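Local coordinates for protein hemoglobin subunit beta (Mustelus griseus, PDB 1GCV) that carries oxygen from the gills to the peripheral tissues, binding it at the heme iron as one subunit type of a tetrameric hemoglobin, at residues B[88-101]-B[121-135]. Numbering follows the deposited sequence.
Sequences VDPGSFHLLTDCII and DKFFEVVIDAISKQY. With HEM (protoporphyrin IX containing Fe), chain F.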
loop_
_atom_site.group_PDB
_atom_site.type_symbol
_atom_site.label_atom_id
_atom_site.label_comp_id
_atom_site.label_asym_id
_atom_site.label_seq_id
_atom_site.Cartn_x
_atom_site.Cartn_y
_atom_site.Cartn_z
ATOM N N VAL B 88 16.930 5.547 -6.982
ATOM C CA VAL B 88 16.408 4.655 -5.963
ATOM C C VAL B 88 14.888 4.766 -5.993
ATOM O O VAL B 88 14.338 5.867 -5.992
ATOM C CB VAL B 88 16.930 5.039 -4.547
ATOM C CG1 VAL B 88 16.277 4.161 -3.478
ATOM C CG2 VAL B 88 18.439 4.886 -4.496
ATOM N N ASP B 89 14.218 3.620 -6.051
ATOM C CA ASP B 89 12.759 3.572 -6.065
ATOM C C ASP B 89 12.320 4.060 -4.682
ATOM O O ASP B 89 12.600 3.410 -3.677
ATOM C CB ASP B 89 12.310 2.127 -6.314
ATOM C CG ASP B 89 10.807 1.976 -6.394
ATOM O OD1 ASP B 89 10.350 0.926 -6.891
ATOM O OD2 ASP B 89 10.078 2.889 -5.961
ATOM N N PRO B 90 11.622 5.211 -4.616
ATOM C CA PRO B 90 11.175 5.755 -3.327
ATOM C C PRO B 90 10.296 4.809 -2.523
ATOM O O PRO B 90 10.118 4.995 -1.318
ATOM C CB PRO B 90 10.442 7.046 -3.705
ATOM C CG PRO B 90 10.080 6.876 -5.131
ATOM C CD PRO B 90 11.173 6.046 -5.741
ATOM N N GLY B 91 9.751 3.794 -3.191
ATOM C CA GLY B 91 8.902 2.838 -2.506
ATOM C C GLY B 91 9.721 1.944 -1.600
ATOM O O GLY B 91 9.182 1.238 -0.750
ATOM N N SER B 92 11.037 1.981 -1.784
ATOM C CA SER B 92 11.947 1.171 -0.993
ATOM C C SER B 92 12.408 1.873 0.284
ATOM O O SER B 92 12.956 1.230 1.178
ATOM C CB SER B 92 13.162 0.792 -1.842
ATOM O OG SER B 92 12.763 -0.003 -2.945
ATOM N N PHE B 93 12.182 3.184 0.375
ATOM C CA PHE B 93 12.596 3.952 1.552
ATOM C C PHE B 93 12.031 3.403 2.865
ATOM O O PHE B 93 12.770 3.267 3.838
ATOM C CB PHE B 93 12.203 5.430 1.399
ATOM C CG PHE B 93 13.056 6.192 0.416
ATOM C CD1 PHE B 93 14.438 6.026 0.390
ATOM C CD2 PHE B 93 12.480 7.074 -0.483
ATOM C CE1 PHE B 93 15.228 6.733 -0.521
ATOM C CE2 PHE B 93 13.265 7.780 -1.395
ATOM C CZ PHE B 93 14.638 7.608 -1.411
ATOM N N HIS B 94 10.736 3.078 2.900
ATOM C CA HIS B 94 10.132 2.552 4.124
ATOM C C HIS B 94 10.635 1.155 4.508
ATOM O O HIS B 94 10.552 0.764 5.672
ATOM C CB HIS B 94 8.585 2.585 4.036
ATOM C CG HIS B 94 7.965 1.388 3.368
ATOM N ND1 HIS B 94 7.642 0.233 4.051
ATOM C CD2 HIS B 94 7.566 1.189 2.088
ATOM C CE1 HIS B 94 7.071 -0.624 3.223
ATOM N NE2 HIS B 94 7.013 -0.069 2.026
ATOM N N LEU B 95 11.171 0.411 3.543
ATOM C CA LEU B 95 11.696 -0.922 3.830
ATOM C C LEU B 95 12.892 -0.799 4.771
ATOM O O LEU B 95 13.109 -1.657 5.619
ATOM C CB LEU B 95 12.107 -1.634 2.537
ATOM C CG LEU B 95 10.976 -1.832 1.523
ATOM C CD1 LEU B 95 11.529 -2.464 0.263
ATOM C CD2 LEU B 95 9.882 -2.704 2.129
ATOM N N LEU B 96 13.666 0.272 4.628
ATOM C CA LEU B 96 14.807 0.483 5.510
ATOM C C LEU B 96 14.330 0.989 6.869
ATOM O O LEU B 96 14.687 0.422 7.901
ATOM C CB LEU B 96 15.793 1.496 4.914
ATOM C CG LEU B 96 16.914 1.965 5.854
ATOM C CD1 LEU B 96 17.741 0.775 6.314
ATOM C CD2 LEU B 96 17.796 2.971 5.141
ATOM N N THR B 97 13.518 2.047 6.874
ATOM C CA THR B 97 13.026 2.606 8.132
ATOM C C THR B 97 12.215 1.575 8.923
ATOM O O THR B 97 12.257 1.564 10.152
ATOM C CB THR B 97 12.195 3.909 7.906
ATOM O OG1 THR B 97 11.063 3.644 7.071
ATOM C CG2 THR B 97 13.052 4.963 7.251
ATOM N N ASP B 98 11.491 0.700 8.227
ATOM C CA ASP B 98 10.721 -0.345 8.899
ATOM C C ASP B 98 11.691 -1.312 9.578
ATOM O O ASP B 98 11.409 -1.833 10.653
ATOM C CB ASP B 98 9.880 -1.143 7.898
ATOM C CG ASP B 98 8.555 -0.487 7.591
ATOM O OD1 ASP B 98 8.228 0.523 8.248
ATOM O OD2 ASP B 98 7.848 -0.982 6.685
ATOM N N CYS B 99 12.829 -1.564 8.938
ATOM C CA CYS B 99 13.815 -2.472 9.508
ATOM C C CYS B 99 14.515 -1.837 10.697
ATOM O O CYS B 99 14.913 -2.539 11.627
ATOM C CB CYS B 99 14.832 -2.893 8.452
ATOM S SG CYS B 99 14.219 -4.231 7.420
ATOM N N ILE B 100 14.663 -0.513 10.660
ATOM C CA ILE B 100 15.280 0.221 11.767
ATOM C C ILE B 100 14.347 0.125 12.982
ATOM O O ILE B 100 14.803 0.004 14.118
ATOM C CB ILE B 100 15.507 1.719 11.415
ATOM C CG1 ILE B 100 16.612 1.846 10.360
ATOM C CG2 ILE B 100 15.891 2.500 12.676
ATOM C CD1 ILE B 100 16.810 3.251 9.833
ATOM N N ILE B 101 13.038 0.167 12.742
ATOM C CA ILE B 101 12.092 0.053 13.838
ATOM C C ILE B 101 12.177 -1.351 14.449
ATOM O O ILE B 101 12.072 -1.508 15.669
ATOM C CB ILE B 101 10.649 0.371 13.367
ATOM C CG1 ILE B 101 10.413 1.881 13.455
ATOM C CG2 ILE B 101 9.620 -0.356 14.232
ATOM C CD1 ILE B 101 9.321 2.388 12.555
ATOM N N ASP B 121 7.545 5.807 14.222
ATOM C CA ASP B 121 6.808 5.619 12.978
ATOM C C ASP B 121 6.539 6.995 12.383
ATOM O O ASP B 121 6.697 7.217 11.185
ATOM C CB ASP B 121 5.481 4.913 13.269
ATOM C CG ASP B 121 4.700 4.597 12.013
ATOM O OD1 ASP B 121 3.748 5.335 11.703
ATOM O OD2 ASP B 121 5.036 3.607 11.336
ATOM N N LYS B 122 6.132 7.915 13.249
ATOM C CA LYS B 122 5.829 9.281 12.855
ATOM C C LYS B 122 7.074 9.961 12.323
ATOM O O LYS B 122 7.037 10.631 11.294
ATOM C CB LYS B 122 5.293 10.053 14.058
ATOM C CG LYS B 122 4.876 11.466 13.746
ATOM C CD LYS B 122 4.570 12.219 15.026
ATOM C CE LYS B 122 3.582 13.338 14.776
ATOM N NZ LYS B 122 3.805 14.472 15.706
ATOM N N PHE B 123 8.187 9.782 13.025
ATOM C CA PHE B 123 9.436 10.385 12.598
ATOM C C PHE B 123 9.884 9.857 11.240
ATOM O O PHE B 123 10.275 10.636 10.374
ATOM C CB PHE B 123 10.540 10.136 13.625
ATOM C CG PHE B 123 11.856 10.772 13.262
ATOM C CD1 PHE B 123 11.969 12.157 13.157
ATOM C CD2 PHE B 123 12.978 9.987 13.010
ATOM C CE1 PHE B 123 13.179 12.751 12.803
ATOM C CE2 PHE B 123 14.194 10.575 12.657
ATOM C CZ PHE B 123 14.293 11.960 12.554
ATOM N N PHE B 124 9.828 8.540 11.045
ATOM C CA PHE B 124 10.257 7.962 9.775
ATOM C C PHE B 124 9.328 8.301 8.629
ATOM O O PHE B 124 9.732 8.317 7.468
ATOM C CB PHE B 124 10.427 6.454 9.919
ATOM C CG PHE B 124 11.668 6.086 10.652
ATOM C CD1 PHE B 124 11.639 5.169 11.687
ATOM C CD2 PHE B 124 12.868 6.724 10.351
ATOM C CE1 PHE B 124 12.786 4.892 12.422
ATOM C CE2 PHE B 124 14.016 6.453 11.078
ATOM C CZ PHE B 124 13.973 5.534 12.119
ATOM N N GLU B 125 8.079 8.581 8.963
ATOM C CA GLU B 125 7.096 8.962 7.964
ATOM C C GLU B 125 7.482 10.355 7.444
ATOM O O GLU B 125 7.390 10.623 6.247
ATOM C CB GLU B 125 5.718 8.999 8.608
ATOM C CG GLU B 125 4.592 8.527 7.735
ATOM C CD GLU B 125 3.260 9.056 8.230
ATOM O OE1 GLU B 125 2.903 8.755 9.392
ATOM O OE2 GLU B 125 2.580 9.779 7.466
ATOM N N VAL B 126 7.923 11.230 8.351
ATOM C CA VAL B 126 8.331 12.591 7.988
ATOM C C VAL B 126 9.608 12.557 7.147
ATOM O O VAL B 126 9.767 13.341 6.209
ATOM C CB VAL B 126 8.583 13.470 9.257
ATOM C CG1 VAL B 126 9.362 14.732 8.889
ATOM C CG2 VAL B 126 7.263 13.835 9.904
ATOM N N VAL B 127 10.512 11.644 7.489
ATOM C CA VAL B 127 11.774 11.496 6.772
ATOM C C VAL B 127 11.576 10.900 5.360
ATOM O O VAL B 127 12.237 11.326 4.412
ATOM C CB VAL B 127 12.765 10.639 7.604
ATOM C CG1 VAL B 127 13.840 10.051 6.720
ATOM C CG2 VAL B 127 13.398 11.504 8.691
ATOM N N ILE B 128 10.664 9.934 5.225
ATOM C CA ILE B 128 10.366 9.304 3.929
ATOM C C ILE B 128 9.767 10.350 2.985
ATOM O O ILE B 128 10.099 10.408 1.805
ATOM C CB ILE B 128 9.326 8.154 4.070
ATOM C CG1 ILE B 128 9.866 7.038 4.970
ATOM C CG2 ILE B 128 8.968 7.613 2.700
ATOM C CD1 ILE B 128 11.100 6.355 4.452
ATOM N N ASP B 129 8.869 11.167 3.524
ATOM C CA ASP B 129 8.201 12.219 2.769
ATOM C C ASP B 129 9.192 13.277 2.287
ATOM O O ASP B 129 9.134 13.709 1.143
ATOM C CB ASP B 129 7.112 12.854 3.645
ATOM C CG ASP B 129 6.641 14.200 3.123
ATOM O OD1 ASP B 129 6.960 15.234 3.754
ATOM O OD2 ASP B 129 5.945 14.223 2.086
ATOM N N ALA B 130 10.109 13.684 3.156
ATOM C CA ALA B 130 11.102 14.690 2.801
ATOM C C ALA B 130 12.043 14.181 1.712
ATOM O O ALA B 130 12.352 14.897 0.766
ATOM C CB ALA B 130 11.904 15.094 4.039
ATOM N N ILE B 131 12.487 12.936 1.839
ATOM C CA ILE B 131 13.415 12.360 0.871
ATOM C C ILE B 131 12.756 11.878 -0.433
ATOM O O ILE B 131 13.451 11.593 -1.406
ATOM C CB ILE B 131 14.234 11.206 1.523
ATOM C CG1 ILE B 131 15.584 11.055 0.813
ATOM C CG2 ILE B 131 13.442 9.906 1.492
ATOM C CD1 ILE B 131 16.561 10.166 1.552
ATOM N N SER B 132 11.425 11.813 -0.448
ATOM C CA SER B 132 10.663 11.383 -1.626
ATOM C C SER B 132 10.111 12.586 -2.389
ATOM O O SER B 132 9.614 12.450 -3.501
ATOM C CB SER B 132 9.482 10.494 -1.212
ATOM O OG SER B 132 9.913 9.215 -0.787
ATOM N N LYS B 133 10.203 13.758 -1.777
ATOM C CA LYS B 133 9.702 15.006 -2.352
ATOM C C LYS B 133 10.188 15.381 -3.759
ATOM O O LYS B 133 9.382 15.689 -4.635
ATOM C CB LYS B 133 10.015 16.167 -1.396
ATOM C CG LYS B 133 9.111 17.369 -1.555
ATOM C CD LYS B 133 7.710 17.049 -1.076
ATOM C CE LYS B 133 7.445 17.653 0.290
ATOM N NZ LYS B 133 7.584 19.141 0.270
ATOM N N GLN B 134 11.498 15.367 -3.979
ATOM C CA GLN B 134 12.041 15.759 -5.275
ATOM C C GLN B 134 11.933 14.745 -6.411
ATOM O O GLN B 134 12.609 14.884 -7.430
ATOM C CB GLN B 134 13.498 16.192 -5.110
ATOM C CG GLN B 134 13.667 17.451 -4.270
ATOM C CD GLN B 134 12.525 18.432 -4.455
ATOM O OE1 GLN B 134 11.848 18.804 -3.493
ATOM N NE2 GLN B 134 12.302 18.851 -5.697
ATOM N N TYR B 135 11.097 13.727 -6.246
ATOM C CA TYR B 135 10.922 12.743 -7.303
ATOM C C TYR B 135 9.891 13.316 -8.262
ATOM O O TYR B 135 8.732 13.509 -7.902
ATOM C CB TYR B 135 10.426 11.409 -6.735
ATOM C CG TYR B 135 11.539 10.517 -6.245
ATOM C CD1 TYR B 135 12.018 9.468 -7.031
ATOM C CD2 TYR B 135 12.130 10.735 -5.006
ATOM C CE1 TYR B 135 13.060 8.657 -6.587
ATOM C CE2 TYR B 135 13.169 9.934 -4.554
ATOM C CZ TYR B 135 13.630 8.900 -5.346
ATOM O OH TYR B 135 14.664 8.116 -4.893
HETATM C CHA HEM F . 23.501 7.442 -0.627
HETATM C CHB HEM F . 20.733 8.949 3.074
HETATM C CHC HEM F . 17.659 5.277 2.200
HETATM C CHD HEM F . 20.379 3.836 -1.554
HETATM C C1A HEM F . 23.007 8.141 0.479
HETATM C C2A HEM F . 23.681 9.245 1.127
HETATM C C3A HEM F . 22.905 9.664 2.149
HETATM C C4A HEM F . 21.755 8.804 2.165
HETATM C CMA HEM F . 23.155 10.852 3.065
HETATM C CAA HEM F . 25.008 9.852 0.756
HETATM C CBA HEM F . 24.752 10.936 -0.258
HETATM C CGA HEM F . 25.951 11.189 -1.136
HETATM O O1A HEM F . 26.363 12.362 -1.248
HETATM O O2A HEM F . 26.484 10.216 -1.714
HETATM C C1B HEM F . 19.625 8.132 3.109
HETATM C C2B HEM F . 18.612 8.246 4.132
HETATM C C3B HEM F . 17.759 7.170 3.944
HETATM C C4B HEM F . 18.241 6.439 2.744
HETATM C CMB HEM F . 18.514 9.384 5.165
HETATM C CAB HEM F . 16.711 6.817 4.802
HETATM C CBB HEM F . 15.384 6.593 4.377
HETATM C C1C HEM F . 18.114 4.572 1.064
HETATM C C2C HEM F . 17.546 3.307 0.571
HETATM C C3C HEM F . 18.278 2.962 -0.534
HETATM C C4C HEM F . 19.334 3.954 -0.660
HETATM C CMC HEM F . 16.428 2.470 1.200
HETATM C CAC HEM F . 18.030 1.927 -1.450
HETATM C CBC HEM F . 17.715 0.604 -1.100
HETATM C C1D HEM F . 21.436 4.717 -1.633
HETATM C C2D HEM F . 22.537 4.530 -2.545
HETATM C C3D HEM F . 23.432 5.509 -2.267
HETATM C C4D HEM F . 22.851 6.347 -1.228
HETATM C CMD HEM F . 22.637 3.477 -3.640
HETATM C CAD HEM F . 24.812 5.684 -2.891
HETATM C CBD HEM F . 25.736 4.538 -2.521
HETATM C CGD HEM F . 27.174 4.978 -2.349
HETATM O O1D HEM F . 27.924 4.265 -1.643
HETATM O O2D HEM F . 27.551 6.028 -2.917
HETATM N NA HEM F . 21.792 7.879 1.108
HETATM N NB HEM F . 19.381 7.057 2.228
HETATM N NC HEM F . 19.218 4.969 0.290
HETATM N ND HEM F . 21.609 5.845 -0.839
HETATM FE FE HEM F . 20.366 6.602 0.536
#
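The G and H helices of the globin fold pair here, with the FG corner and the C-terminal tail joined at the proximal end of the heme pocket. Helix segments 93-101 and 121-132 run nearly antiparallel (157°); their axes approach to 10.2 Å, and the facing side chains pack between them. At the tail, Tyr-135 OH donates to Val-88 O over 2.5 Å; a C=O...O angle of 138° brings the hydroxyl to the carbonyl oxygen from off the C=O direction, tilted somewhat out of the carbonyl plane. Pro-90 CG lies over one face of that phenol ring, 3.8 Å from its centroid, a CH-pi contact. A phenylalanine in place of Tyr-135 would probably leave Val-88 O without this donor and the tail less firmly tied to the FG corner. Phe-93 lies between helix 121-132 and the heme: Ile-131 CG2 sits over one face of the Phe-93 ring, 3.6 Å from the centroid, while Phe-93 CD1 reaches HEM CHC at 3.8 Å. Ile-128 CD1 packs against Phe-93 CB at 3.4 Å. Farther along, Thr-97 CB meets Phe-124 CG at 3.5 Å, and Ile-101 CD1 reaches the edge of the Phe-124 ring. Tyr-135 also touches proximal His-82 and Ala-83 on helix 76-86. This tie between the penultimate tyrosine and the FG-corner valine carbonyl is characteristic of deoxy hemoglobin.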